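Ulvan Lyase-PL25 (Pseudoalteromonas sp. PLSV, PDB 5UAM) cleaves ulvan, the main cell-wall polysaccharide of green seaweeds of the order Ulvales, as a beta-propeller lyase of polysaccharide lyase family 25. Local coordinates at residues N128-T133 and F179-H184; A183-W188 and H240-G245; D312-P317 and T368-I373; R362-V367 and I415-K420. All blocks are in the same frame, centred on the assembly; numbering follows the deposited sequence.

Interaction 1: residues N128-T133 and F179-H184. With ZN (zinc ion), chain D; PO4 (phosphate ion), chain E.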
loop_
_atom_site.group_PDB
_atom_site.type_symbol
_atom_site.label_atom_id
_atom_site.label_comp_id
_atom_site.label_asym_id
_atom_site.label_seq_id
_atom_site.Cartn_x
_atom_site.Cartn_y
_atom_site.Cartn_z
ATOM N N ASN A 128 24.219 -2.313 2.905
ATOM C CA ASN A 128 23.203 -1.735 2.030
ATOM C C ASN A 128 23.780 -0.485 1.366
ATOM O O ASN A 128 24.106 0.485 2.059
ATOM C CB ASN A 128 22.008 -1.358 2.881
ATOM C CG ASN A 128 20.887 -0.728 2.093
ATOM O OD1 ASN A 128 20.974 -0.559 0.882
ATOM N ND2 ASN A 128 19.800 -0.401 2.787
ATOM N N PRO A 129 23.959 -0.472 0.041
ATOM C CA PRO A 129 24.626 0.673 -0.595
ATOM C C PRO A 129 23.714 1.857 -0.849
ATOM O O PRO A 129 24.222 2.929 -1.218
ATOM C CB PRO A 129 25.115 0.093 -1.920
ATOM C CG PRO A 129 24.110 -0.935 -2.252
ATOM C CD PRO A 129 23.624 -1.527 -0.930
ATOM N N LEU A 130 22.412 1.715 -0.625
ATOM C CA LEU A 130 21.454 2.762 -0.929
ATOM C C LEU A 130 20.617 3.154 0.271
ATOM O O LEU A 130 19.656 3.922 0.119
ATOM C CB LEU A 130 20.567 2.358 -2.101
ATOM C CG LEU A 130 21.280 2.222 -3.442
ATOM C CD1 LEU A 130 20.310 1.687 -4.465
ATOM C CD2 LEU A 130 21.843 3.551 -3.913
ATOM N N GLY A 131 20.994 2.711 1.460
ATOM C CA GLY A 131 20.230 3.088 2.626
ATOM C C GLY A 131 20.786 2.454 3.875
ATOM O O GLY A 131 21.871 1.868 3.878
ATOM N N ASN A 132 20.015 2.610 4.951
ATOM C CA ASN A 132 20.286 1.944 6.219
ATOM C C ASN A 132 19.400 0.703 6.329
ATOM O O ASN A 132 18.669 0.341 5.405
ATOM C CB ASN A 132 20.147 2.932 7.390
ATOM C CG ASN A 132 18.717 3.436 7.602
ATOM O OD1 ASN A 132 17.892 3.408 6.712
ATOM N ND2 ASN A 132 18.438 3.897 8.818
ATOM N N THR A 133 19.501 0.012 7.462
ATOM C CA THR A 133 18.812 -1.259 7.656
ATOM C C THR A 133 18.023 -1.230 8.958
ATOM O O THR A 133 18.113 -0.291 9.756
ATOM C CB THR A 133 19.808 -2.426 7.679
ATOM O OG1 THR A 133 20.658 -2.322 8.825
ATOM C CG2 THR A 133 20.668 -2.428 6.425
ATOM N N PHE A 179 9.952 -0.177 -4.016
ATOM C CA PHE A 179 10.132 -0.335 -2.581
ATOM C C PHE A 179 11.156 0.677 -2.085
ATOM O O PHE A 179 11.896 1.295 -2.868
ATOM C CB PHE A 179 10.573 -1.762 -2.207
ATOM C CG PHE A 179 11.809 -2.227 -2.916
ATOM C CD1 PHE A 179 11.742 -2.798 -4.181
ATOM C CD2 PHE A 179 13.055 -2.120 -2.321
ATOM C CE1 PHE A 179 12.880 -3.228 -4.842
ATOM C CE2 PHE A 179 14.190 -2.550 -2.973
ATOM C CZ PHE A 179 14.107 -3.118 -4.236
ATOM N N ARG A 180 11.188 0.841 -0.764
ATOM C CA ARG A 180 12.258 1.580 -0.104
ATOM C C ARG A 180 13.448 0.658 0.108
ATOM O O ARG A 180 13.302 -0.430 0.665
ATOM C CB ARG A 180 11.761 2.113 1.231
ATOM C CG ARG A 180 12.764 2.990 1.978
ATOM C CD ARG A 180 12.251 3.530 3.294
ATOM N NE ARG A 180 12.060 2.452 4.267
ATOM C CZ ARG A 180 11.346 2.582 5.381
ATOM N NH1 ARG A 180 10.759 3.740 5.680
ATOM N NH2 ARG A 180 11.211 1.534 6.180
ATOM N N HIS A 181 14.629 1.082 -0.337
ATOM C CA HIS A 181 15.815 0.216 -0.332
ATOM C C HIS A 181 16.533 0.262 1.022
ATOM O O HIS A 181 17.697 0.651 1.151
ATOM C CB HIS A 181 16.736 0.604 -1.487
ATOM C CG HIS A 181 17.785 -0.405 -1.854
ATOM N ND1 HIS A 181 18.842 -0.724 -1.030
ATOM C CD2 HIS A 181 18.016 -1.064 -3.019
ATOM C CE1 HIS A 181 19.649 -1.571 -1.651
ATOM N NE2 HIS A 181 19.157 -1.810 -2.853
ATOM N N GLY A 182 15.775 -0.121 2.063
ATOM C CA GLY A 182 16.282 -0.130 3.417
ATOM C C GLY A 182 15.279 0.435 4.396
ATOM O O GLY A 182 14.072 0.353 4.147
ATOM N N ALA A 183 15.787 0.999 5.490
ATOM C CA ALA A 183 14.954 1.672 6.482
ATOM C C ALA A 183 14.820 3.159 6.134
ATOM O O ALA A 183 14.880 3.512 4.957
ATOM C CB ALA A 183 15.520 1.406 7.875
ATOM N N HIS A 184 14.591 4.047 7.112
ATOM C CA HIS A 184 14.218 5.428 6.771
ATOM C C HIS A 184 15.210 6.114 5.860
ATOM O O HIS A 184 14.820 6.890 4.972
ATOM C CB HIS A 184 14.132 6.285 8.011
ATOM C CG HIS A 184 12.908 6.036 8.799
ATOM N ND1 HIS A 184 12.410 6.955 9.695
ATOM C CD2 HIS A 184 12.083 4.971 8.836
ATOM C CE1 HIS A 184 11.320 6.453 10.254
ATOM N NE2 HIS A 184 11.098 5.257 9.745
HETATM ZN ZN ZN D . 13.024 8.866 10.174
HETATM P P PO4 E . 8.886 2.731 8.989
HETATM O O1 PO4 E . 9.374 3.452 10.229
HETATM O O2 PO4 E . 8.882 3.643 7.831
HETATM O O3 PO4 E . 7.477 2.294 9.313
HETATM O O4 PO4 E . 9.829 1.561 8.728
HETATM O O HOH W 1 15.554 3.903 9.953
#
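Asn128 and His181 meet through matching torsions: CG lies anti to the backbone N in both (chi1 179° and -164°), and the amide and the imidazole slide past each other in opposite directions with their planes 32° apart. Asn128 ND2 gives a nearly straight hydrogen bond to His181 O (2.9 Å), which lies in the amide plane. Asn128 OD1 takes a weak one from His181 ND1 at the ring edge (2.9 Å) and also accepts from Leu130 N, closing an Asx turn. Over one face of the imidazole, Leu130 CB makes a CH-pi contact, 4.0 Å from the centroid of the His181 ring. In this beta-propeller the segment 128-133 belongs to the connection between strands 112-116 and 139-143, and it lies against the chain leaving strand 175-180, where His181 centres an inverse gamma turn. Asn132 O is gripped from opposite faces of its plane, by Asn128 ND2 and by Ala183 N (3.0 Å from Asn132 O). Gly182 CA sits only 3.1 Å from Asn132 O, and a side chain there would clash. Asn132 OD1 bonds Arg185 N and rests on Ala183 CB, while its ND2 is bridged by a water to His184 N. Arg180 NE is tied to Gly182 O (2.9 Å), and its NH1 and NH2 hold a phosphate ion that also bonds His184 NE2, His99, His119 and Tyr222, residues assigned to the catalytic and substrate-binding site.

Interaction 2: residues A183-W188 and H240-G245. With ZN (zinc ion), chain D; PO4 (phosphate ion), chain E; EDO (1,2-ethanediol), chain J.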
loop_
_atom_site.group_PDB
_atom_site.type_symbol
_atom_site.label_atom_id
_atom_site.label_comp_id
_atom_site.label_asym_id
_atom_site.label_seq_id
_atom_site.Cartn_x
_atom_site.Cartn_y
_atom_site.Cartn_z
ATOM N N ALA A 183 15.787 0.999 5.490
ATOM C CA ALA A 183 14.954 1.672 6.482
ATOM C C ALA A 183 14.820 3.159 6.134
ATOM O O ALA A 183 14.880 3.512 4.957
ATOM C CB ALA A 183 15.520 1.406 7.875
ATOM N N HIS A 184 14.591 4.047 7.112
ATOM C CA HIS A 184 14.218 5.428 6.771
ATOM C C HIS A 184 15.210 6.114 5.860
ATOM O O HIS A 184 14.820 6.890 4.972
ATOM C CB HIS A 184 14.132 6.285 8.011
ATOM C CG HIS A 184 12.908 6.036 8.799
ATOM N ND1 HIS A 184 12.410 6.955 9.695
ATOM C CD2 HIS A 184 12.083 4.971 8.836
ATOM C CE1 HIS A 184 11.320 6.453 10.254
ATOM N NE2 HIS A 184 11.098 5.257 9.745
ATOM N N ARG A 185 16.498 5.938 6.124
ATOM C CA ARG A 185 17.504 6.773 5.497
ATOM C C ARG A 185 18.005 6.032 4.263
ATOM O O ARG A 185 19.157 5.606 4.161
ATOM C CB ARG A 185 18.585 7.144 6.504
ATOM C CG ARG A 185 17.990 8.011 7.610
ATOM C CD ARG A 185 19.005 8.497 8.625
ATOM N NE ARG A 185 18.434 9.571 9.424
ATOM C CZ ARG A 185 19.126 10.332 10.259
ATOM N NH1 ARG A 185 20.435 10.143 10.416
ATOM N NH2 ARG A 185 18.508 11.291 10.928
ATOM N N SER A 186 17.082 5.909 3.306
ATOM C CA SER A 186 17.283 5.066 2.144
ATOM C C SER A 186 16.601 5.678 0.936
ATOM O O SER A 186 15.570 6.349 1.051
ATOM C CB SER A 186 16.661 3.677 2.348
ATOM O OG SER A 186 17.155 3.047 3.519
ATOM N N ASP A 187 17.168 5.408 -0.230
ATOM C CA ASP A 187 16.484 5.774 -1.461
ATOM C C ASP A 187 15.273 4.874 -1.679
ATOM O O ASP A 187 15.211 3.741 -1.201
ATOM C CB ASP A 187 17.398 5.580 -2.667
ATOM C CG ASP A 187 18.559 6.579 -2.746
ATOM O OD1 ASP A 187 18.794 7.422 -1.842
ATOM O OD2 ASP A 187 19.278 6.487 -3.770
ATOM N N TRP A 188 14.298 5.385 -2.426
ATOM C CA TRP A 188 13.254 4.553 -3.017
ATOM C C TRP A 188 13.689 4.166 -4.415
ATOM O O TRP A 188 14.282 4.981 -5.135
ATOM C CB TRP A 188 11.900 5.256 -3.054
ATOM C CG TRP A 188 11.247 5.266 -1.711
ATOM C CD1 TRP A 188 11.672 5.950 -0.615
ATOM C CD2 TRP A 188 10.103 4.526 -1.306
ATOM N NE1 TRP A 188 10.850 5.698 0.449
ATOM C CE2 TRP A 188 9.869 4.840 0.049
ATOM C CE3 TRP A 188 9.243 3.642 -1.956
ATOM C CZ2 TRP A 188 8.799 4.298 0.768
ATOM C CZ3 TRP A 188 8.153 3.091 -1.207
ATOM C CH2 TRP A 188 7.967 3.437 0.115
ATOM N N HIS A 240 9.298 12.741 4.578
ATOM C CA HIS A 240 9.588 12.501 5.989
ATOM C C HIS A 240 10.813 13.329 6.387
ATOM O O HIS A 240 11.897 13.173 5.806
ATOM C CB HIS A 240 9.814 11.000 6.211
ATOM C CG HIS A 240 10.365 10.644 7.556
ATOM N ND1 HIS A 240 9.845 11.134 8.736
ATOM C CD2 HIS A 240 11.383 9.825 7.905
ATOM C CE1 HIS A 240 10.531 10.639 9.753
ATOM N NE2 HIS A 240 11.463 9.830 9.277
ATOM N N VAL A 241 10.623 14.229 7.353
ATOM C CA VAL A 241 11.722 14.939 8.008
ATOM C C VAL A 241 12.325 13.942 8.988
ATOM O O VAL A 241 11.773 13.721 10.067
ATOM C CB VAL A 241 11.243 16.191 8.751
ATOM C CG1 VAL A 241 12.458 17.015 9.206
ATOM C CG2 VAL A 241 10.253 17.017 7.928
ATOM N N CYS A 242 13.450 13.338 8.631
ATOM C CA CYS A 242 14.018 12.264 9.434
ATOM C C CYS A 242 15.085 12.870 10.342
ATOM O O CYS A 242 16.264 12.986 9.990
ATOM C CB CYS A 242 14.544 11.147 8.543
ATOM S SG CYS A 242 15.041 9.695 9.485
ATOM N N TRP A 243 14.661 13.252 11.543
ATOM C CA TRP A 243 15.498 14.022 12.452
ATOM C C TRP A 243 16.572 13.155 13.097
ATOM O O TRP A 243 16.325 11.996 13.446
ATOM C CB TRP A 243 14.637 14.605 13.574
ATOM C CG TRP A 243 13.750 15.744 13.167
ATOM C CD1 TRP A 243 12.402 15.695 12.905
ATOM C CD2 TRP A 243 14.143 17.106 12.987
ATOM N NE1 TRP A 243 11.940 16.952 12.585
ATOM C CE2 TRP A 243 12.990 17.832 12.623
ATOM C CE3 TRP A 243 15.359 17.785 13.097
ATOM C CZ2 TRP A 243 13.021 19.209 12.381
ATOM C CZ3 TRP A 243 15.382 19.154 12.856
ATOM C CH2 TRP A 243 14.226 19.841 12.484
ATOM N N ASP A 244 17.759 13.733 13.270
ATOM C CA ASP A 244 18.784 13.110 14.093
ATOM C C ASP A 244 18.301 13.059 15.537
ATOM O O ASP A 244 17.506 13.897 15.978
ATOM C CB ASP A 244 20.078 13.940 14.074
ATOM C CG ASP A 244 20.796 13.904 12.735
ATOM O OD1 ASP A 244 20.406 13.122 11.838
ATOM O OD2 ASP A 244 21.770 14.674 12.597
ATOM N N GLY A 245 18.819 12.095 16.292
ATOM C CA GLY A 245 18.523 12.044 17.713
ATOM C C GLY A 245 18.864 13.349 18.403
ATOM O O GLY A 245 19.906 13.950 18.119
HETATM ZN ZN ZN D . 13.024 8.866 10.174
HETATM P P PO4 E . 8.886 2.731 8.989
HETATM O O1 PO4 E . 9.374 3.452 10.229
HETATM O O2 PO4 E . 8.882 3.643 7.831
HETATM O O3 PO4 E . 7.477 2.294 9.313
HETATM O O4 PO4 E . 9.829 1.561 8.728
HETATM C C1 EDO J . 22.406 6.770 -1.983
HETATM O O1 EDO J . 21.658 7.986 -1.814
HETATM C C2 EDO J . 23.850 6.994 -1.550
HETATM O O2 EDO J . 23.869 7.409 -0.179
#
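His184 and His240 meet at a zinc ion, with their side chains crossing at about a right angle. The zinc is bound by His184 ND1 at 2.1 Å, His240 NE2 at 2.0 Å and Cys242 SG at 2.3 Å, and His254 supplies the fourth ligand. On the far side of its ring, His240 ND1 is satisfied by Glu257 O, a second-shell bond that fixes the rotation of the imidazole. Arg185 reaches the zinc-bound sulfur of Cys242 as a second-shell donor. Its chain is extended from CG to NE, and Arg185 NE donates a fairly straight hydrogen bond (166°) to Cys242 SG, 3.4 Å away and close to the guanidinium plane. Side-on, the same guanidinium puts Arg185 NH2 on Cys242 O at 3.0 Å, from above the carbonyl plane. This structural zinc site joins the loop between strands 175-180 and 188-193 of the propeller to the end of strand 232-243, and the Arg185 bond to the metal-bound sulfur would be expected to ease the build-up of negative charge there. Arg185 NH2 also forms a salt bridge to the anti lone pair of Asp244 OD1 (2.8 Å), and NH1 adds a weak bond to that oxygen. An alanine in place of Arg185 would probably leave Cys242 SG and Cys242 O without these donors and Asp244 OD1 without its charged mate. The other carboxylate oxygen, Asp244 OD2, has a salt bridge of its own to Arg211, and the backbone N of Arg185 is held by Asn132 OD1.

Interaction 3: residues D312-P317 and T368-I373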
loop_
_atom_site.group_PDB
_atom_site.type_symbol
_atom_site.label_atom_id
_atom_site.label_comp_id
_atom_site.label_asym_id
_atom_site.label_seq_id
_atom_site.Cartn_x
_atom_site.Cartn_y
_atom_site.Cartn_z
ATOM N N ASP A 312 -7.986 10.123 -13.637
ATOM C CA ASP A 312 -9.354 10.193 -14.127
ATOM C C ASP A 312 -9.381 9.926 -15.636
ATOM O O ASP A 312 -8.356 9.668 -16.274
ATOM C CB ASP A 312 -10.037 11.504 -13.706
ATOM C CG ASP A 312 -9.448 12.753 -14.337
ATOM O OD1 ASP A 312 -8.905 12.701 -15.455
ATOM O OD2 ASP A 312 -9.566 13.826 -13.710
ATOM N N ALA A 313 -10.592 9.956 -16.197
ATOM C CA ALA A 313 -10.809 9.605 -17.594
ATOM C C ALA A 313 -10.151 10.588 -18.548
ATOM O O ALA A 313 -9.953 10.263 -19.727
ATOM C CB ALA A 313 -12.309 9.559 -17.873
ATOM N N GLN A 314 -9.800 11.773 -18.070
ATOM C CA GLN A 314 -9.056 12.725 -18.871
ATOM C C GLN A 314 -7.553 12.599 -18.683
ATOM O O GLN A 314 -6.799 13.394 -19.254
ATOM C CB GLN A 314 -9.499 14.146 -18.540
ATOM C CG GLN A 314 -10.931 14.441 -18.926
ATOM C CD GLN A 314 -11.277 15.900 -18.789
ATOM O OE1 GLN A 314 -10.403 16.766 -18.812
ATOM N NE2 GLN A 314 -12.557 16.187 -18.677
ATOM N N GLY A 315 -7.102 11.606 -17.931
ATOM C CA GLY A 315 -5.687 11.428 -17.691
ATOM C C GLY A 315 -5.122 12.258 -16.567
ATOM O O GLY A 315 -3.903 12.260 -16.375
ATOM N N GLN A 316 -5.964 12.946 -15.809
ATOM C CA GLN A 316 -5.479 13.870 -14.796
ATOM C C GLN A 316 -5.358 13.148 -13.460
ATOM O O GLN A 316 -6.246 12.373 -13.095
ATOM C CB GLN A 316 -6.468 15.016 -14.631
ATOM C CG GLN A 316 -6.771 15.759 -15.934
ATOM C CD GLN A 316 -7.875 16.808 -15.845
ATOM O OE1 GLN A 316 -7.717 17.924 -16.345
ATOM N NE2 GLN A 316 -9.004 16.439 -15.275
ATOM N N PRO A 317 -4.278 13.365 -12.708
ATOM C CA PRO A 317 -4.114 12.649 -11.440
ATOM C C PRO A 317 -4.957 13.198 -10.302
ATOM O O PRO A 317 -5.096 14.409 -10.111
ATOM C CB PRO A 317 -2.626 12.817 -11.129
ATOM C CG PRO A 317 -2.268 14.096 -11.779
ATOM C CD PRO A 317 -3.050 14.097 -13.077
ATOM N N THR A 368 -13.863 8.474 -12.249
ATOM C CA THR A 368 -14.230 8.327 -13.648
ATOM C C THR A 368 -14.075 9.700 -14.282
ATOM O O THR A 368 -12.949 10.122 -14.567
ATOM C CB THR A 368 -15.632 7.720 -13.766
ATOM O OG1 THR A 368 -16.566 8.549 -13.060
ATOM C CG2 THR A 368 -15.662 6.318 -13.163
ATOM N N ASP A 369 -15.165 10.421 -14.534
ATOM C CA ASP A 369 -15.056 11.831 -14.869
ATOM C C ASP A 369 -14.314 12.543 -13.743
ATOM O O ASP A 369 -14.373 12.109 -12.592
ATOM C CB ASP A 369 -16.443 12.469 -14.982
ATOM C CG ASP A 369 -17.381 11.675 -15.854
ATOM O OD1 ASP A 369 -17.189 11.685 -17.089
ATOM O OD2 ASP A 369 -18.298 11.028 -15.297
ATOM N N PRO A 370 -13.643 13.656 -14.045
ATOM C CA PRO A 370 -12.885 14.370 -12.999
ATOM C C PRO A 370 -13.716 14.773 -11.796
ATOM O O PRO A 370 -13.160 14.930 -10.698
ATOM C CB PRO A 370 -12.350 15.597 -13.737
ATOM C CG PRO A 370 -12.259 15.163 -15.164
ATOM C CD PRO A 370 -13.425 14.253 -15.377
ATOM N N GLU A 371 -15.018 14.967 -11.968
ATOM C CA GLU A 371 -15.858 15.416 -10.870
ATOM C C GLU A 371 -16.379 14.275 -10.009
ATOM O O GLU A 371 -16.836 14.537 -8.889
ATOM C CB GLU A 371 -17.071 16.181 -11.410
ATOM C CG GLU A 371 -16.722 17.465 -12.169
ATOM C CD GLU A 371 -16.200 17.214 -13.586
ATOM O OE1 GLU A 371 -15.491 18.099 -14.115
ATOM O OE2 GLU A 371 -16.494 16.144 -14.173
ATOM N N ASN A 372 -16.295 13.030 -10.484
ATOM C CA ASN A 372 -16.984 11.886 -9.885
ATOM C C ASN A 372 -15.946 10.987 -9.226
ATOM O O ASN A 372 -15.206 10.264 -9.909
ATOM C CB ASN A 372 -17.761 11.125 -10.959
ATOM C CG ASN A 372 -18.510 9.916 -10.407
ATOM O OD1 ASN A 372 -18.089 9.295 -9.430
ATOM N ND2 ASN A 372 -19.625 9.570 -11.047
ATOM N N ILE A 373 -15.887 11.034 -7.894
ATOM C CA ILE A 373 -14.931 10.265 -7.109
ATOM C C ILE A 373 -15.676 9.496 -6.027
ATOM O O ILE A 373 -16.547 10.054 -5.358
ATOM C CB ILE A 373 -13.927 11.228 -6.458
ATOM C CG1 ILE A 373 -13.223 12.080 -7.524
ATOM C CG2 ILE A 373 -12.929 10.472 -5.606
ATOM C CD1 ILE A 373 -13.143 13.532 -7.148
#
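Asp312 and Thr368 bring the two segments closest, their CA atoms 5.2 Å apart, at the tips of two hairpins in neighbouring blades of the beta-propeller. Residues 312-317 link strand 303-311 to strand 317-324, and residues 368-373 do the same for strands 362-367 and 373-381. The first hairpin reverses through a type I turn from Asp312 to Gly315; Gly315, whose backbone angles call for glycine, forms the G1 bulge that follows it, with Asp312 N bonded to Gln316 O. The second contains a type I turn from Asp369 to Asn372. A single hydrogen bond, from Ala313 N to Thr368 O (2.9 Å), joins the backbones, and the methyl CB of Ala313 lies against the same oxygen. The bond is fairly straight, at 161°.

Among the side chains, Asp312 and Pro370 carry the contact. CG of Asp312 stands between the backbone N and the carbonyl carbon (chi1 67°), and the carboxylate turns back over its own turn. OD1 accepts from Gln314 N and Gln316 N, which reach it from opposite faces of the carboxylate plane; the first of these bonds makes an Asx turn. Asp312 OD2 offers its syn lone pair to Gln316 NE2 (3.1 Å) and has a further partner in His318. With the carboxylate so fixed, the ring of Pro370 crosses Asp312 at about a right angle and also touches the amides of both glutamines. Gln316 NE2 lies 3.5 Å from Pro370 CG, and Asp312 OD2 is 3.3 Å from Pro370 CB.

Interaction 4: residues R362-V367 and I415-K420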
loop_
_atom_site.group_PDB
_atom_site.type_symbol
_atom_site.label_atom_id
_atom_site.label_comp_id
_atom_site.label_asym_id
_atom_site.label_seq_id
_atom_site.Cartn_x
_atom_site.Cartn_y
_atom_site.Cartn_z
ATOM N N ARG A 362 -9.007 6.084 6.652
ATOM C CA ARG A 362 -8.177 5.611 5.554
ATOM C C ARG A 362 -9.101 5.172 4.431
ATOM O O ARG A 362 -10.233 4.767 4.681
ATOM C CB ARG A 362 -7.314 4.406 5.974
ATOM C CG ARG A 362 -6.295 4.711 7.049
ATOM C CD ARG A 362 -5.186 5.626 6.551
ATOM N NE ARG A 362 -4.184 5.798 7.592
ATOM C CZ ARG A 362 -4.151 6.807 8.460
ATOM N NH1 ARG A 362 -5.076 7.758 8.432
ATOM N NH2 ARG A 362 -3.201 6.849 9.377
ATOM N N GLY A 363 -8.631 5.207 3.194
ATOM C CA GLY A 363 -9.484 4.726 2.124
ATOM C C GLY A 363 -8.775 4.810 0.794
ATOM O O GLY A 363 -7.860 5.607 0.616
ATOM N N ASP A 364 -9.220 3.980 -0.130
ATOM C CA ASP A 364 -8.826 4.078 -1.533
ATOM C C ASP A 364 -10.036 4.564 -2.317
ATOM O O ASP A 364 -11.176 4.548 -1.831
ATOM C CB ASP A 364 -8.329 2.720 -2.050
ATOM C CG ASP A 364 -7.480 2.799 -3.318
ATOM O OD1 ASP A 364 -7.121 3.911 -3.782
ATOM O OD2 ASP A 364 -7.135 1.714 -3.838
ATOM N N PHE A 365 -9.802 5.030 -3.544
ATOM C CA PHE A 365 -10.876 5.647 -4.301
ATOM C C PHE A 365 -10.812 5.221 -5.754
ATOM O O PHE A 365 -9.794 4.736 -6.251
ATOM C CB PHE A 365 -10.832 7.185 -4.218
ATOM C CG PHE A 365 -9.622 7.790 -4.896
ATOM C CD1 PHE A 365 -8.415 7.909 -4.234
ATOM C CD2 PHE A 365 -9.702 8.223 -6.212
ATOM C CE1 PHE A 365 -7.312 8.471 -4.897
ATOM C CE2 PHE A 365 -8.616 8.762 -6.849
ATOM C CZ PHE A 365 -7.437 8.894 -6.195
ATOM N N MET A 366 -11.938 5.403 -6.422
ATOM C CA MET A 366 -12.082 5.249 -7.860
ATOM C C MET A 366 -12.585 6.568 -8.423
ATOM O O MET A 366 -13.391 7.247 -7.784
ATOM C CB MET A 366 -13.102 4.159 -8.168
ATOM C CG MET A 366 -12.700 2.787 -7.656
ATOM S SD MET A 366 -13.890 1.519 -8.078
ATOM C CE MET A 366 -15.423 2.296 -7.585
ATOM N N VAL A 367 -12.132 6.914 -9.611
ATOM C CA VAL A 367 -12.527 8.155 -10.255
ATOM C C VAL A 367 -12.801 7.864 -11.719
ATOM O O VAL A 367 -12.087 7.079 -12.354
ATOM C CB VAL A 367 -11.450 9.244 -10.075
ATOM C CG1 VAL A 367 -10.078 8.746 -10.520
ATOM C CG2 VAL A 367 -11.845 10.503 -10.804
ATOM N N ILE A 415 -7.367 -2.109 5.931
ATOM C CA ILE A 415 -7.870 -2.328 4.575
ATOM C C ILE A 415 -6.737 -2.395 3.570
ATOM O O ILE A 415 -5.648 -1.845 3.772
ATOM C CB ILE A 415 -8.897 -1.270 4.140
ATOM C CG1 ILE A 415 -8.349 0.155 4.287
ATOM C CG2 ILE A 415 -10.184 -1.448 4.978
ATOM C CD1 ILE A 415 -9.204 1.193 3.549
ATOM N N SER A 416 -6.997 -3.096 2.471
ATOM C CA SER A 416 -6.128 -3.067 1.305
ATOM C C SER A 416 -6.512 -1.920 0.373
ATOM O O SER A 416 -7.577 -1.311 0.484
ATOM C CB SER A 416 -6.248 -4.365 0.505
ATOM O OG SER A 416 -7.516 -4.495 -0.130
ATOM N N ALA A 417 -5.639 -1.670 -0.591
ATOM C CA ALA A 417 -6.038 -0.913 -1.765
ATOM C C ALA A 417 -7.067 -1.721 -2.552
ATOM O O ALA A 417 -7.221 -2.937 -2.364
ATOM C CB ALA A 417 -4.825 -0.628 -2.651
ATOM N N PHE A 418 -7.781 -1.056 -3.455
ATOM C CA PHE A 418 -8.686 -1.790 -4.318
ATOM C C PHE A 418 -7.948 -2.893 -5.069
ATOM O O PHE A 418 -6.823 -2.697 -5.556
ATOM C CB PHE A 418 -9.370 -0.869 -5.313
ATOM C CG PHE A 418 -10.482 -0.029 -4.729
ATOM C CD1 PHE A 418 -11.584 -0.623 -4.146
ATOM C CD2 PHE A 418 -10.460 1.364 -4.826
ATOM C CE1 PHE A 418 -12.608 0.146 -3.639
ATOM C CE2 PHE A 418 -11.482 2.127 -4.307
ATOM C CZ PHE A 418 -12.556 1.517 -3.726
ATOM N N ILE A 419 -8.615 -4.036 -5.176
ATOM C CA ILE A 419 -8.104 -5.203 -5.883
ATOM C C ILE A 419 -7.874 -4.892 -7.347
ATOM O O ILE A 419 -8.680 -4.215 -8.010
ATOM C CB ILE A 419 -9.115 -6.337 -5.684
ATOM C CG1 ILE A 419 -8.971 -6.798 -4.235
ATOM C CG2 ILE A 419 -8.952 -7.484 -6.673
ATOM C CD1 ILE A 419 -9.979 -7.771 -3.816
ATOM N N LYS A 420 -6.748 -5.386 -7.870
ATOM C CA LYS A 420 -6.417 -5.172 -9.268
ATOM C C LYS A 420 -7.460 -5.824 -10.161
ATOM O O LYS A 420 -7.766 -7.007 -10.023
ATOM C CB LYS A 420 -5.022 -5.730 -9.590
ATOM C CG LYS A 420 -4.647 -5.659 -11.091
ATOM C CD LYS A 420 -3.263 -6.190 -11.374
ATOM C CE LYS A 420 -3.020 -6.348 -12.874
ATOM N NZ LYS A 420 -3.170 -5.065 -13.600
HETATM O O HOH W 2 -6.038 0.635 -6.056
#
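Asp364 and Phe418 cross obliquely, carboxylate and ring planes 28° apart, with Asp364 CG 3.6 Å from Phe418 CD2. CG of Asp364 lies anti to the backbone N (chi1 -161°), beside the carbonyl carbon, and Asp364 OD2 takes a straight hydrogen bond from Phe418 N (2.9 Å) on its anti lone pair and a second from a water (2.7 Å). Its other oxygen, OD1, is held by His310 and Ser308 and weakly by Phe365 N, which together keep the carboxylate from turning. Phe418 CE2 comes 3.4 Å from Phe365 N. Met366 crosses the ring at about a right angle, with SD over its face in a Met-aromatic contact, though this rests on one of two modelled conformers. At the other end Ile415 reaches across with CD1, 3.8 Å from Gly363 CA. An alanine in place of Asp364 would probably leave Phe418 N without its acceptor and His310 and Ser308 without their shared partner. The touching parts run nearly in the same direction, 12° apart. Strand 362-367 is an outermost strand of its sheet, and 415-420 continues from strand 412-415, an outermost strand of the next, so the contact packs adjoining blades of the beta-propeller side by side.

In the fold
Along the chain, interactions 1 and 2 open first and are followed by interactions 3 and 4. The first two have centres about 9 Å apart, share Ala183 and His184, reach the same large antiparallel sheet, and both touch the zinc and phosphate ions, consistent with loop packing and metal binding together shaping part of the substrate site. Interactions 3 and 4, centres about 16 Å apart, alternate along the chain and touch where Val367 packs on Asp312 and Ile373. Interactions 1 and 3 sit on opposite sides of the chain's centre, their centres about 35 Å apart, whereas interaction 4 is nearer the middle. Interaction 3 links hairpins 303-311/317-324 and 362-367/373-381, and interaction 4 links strand 362-367 to the segment after 412-415, so each joins successive blades.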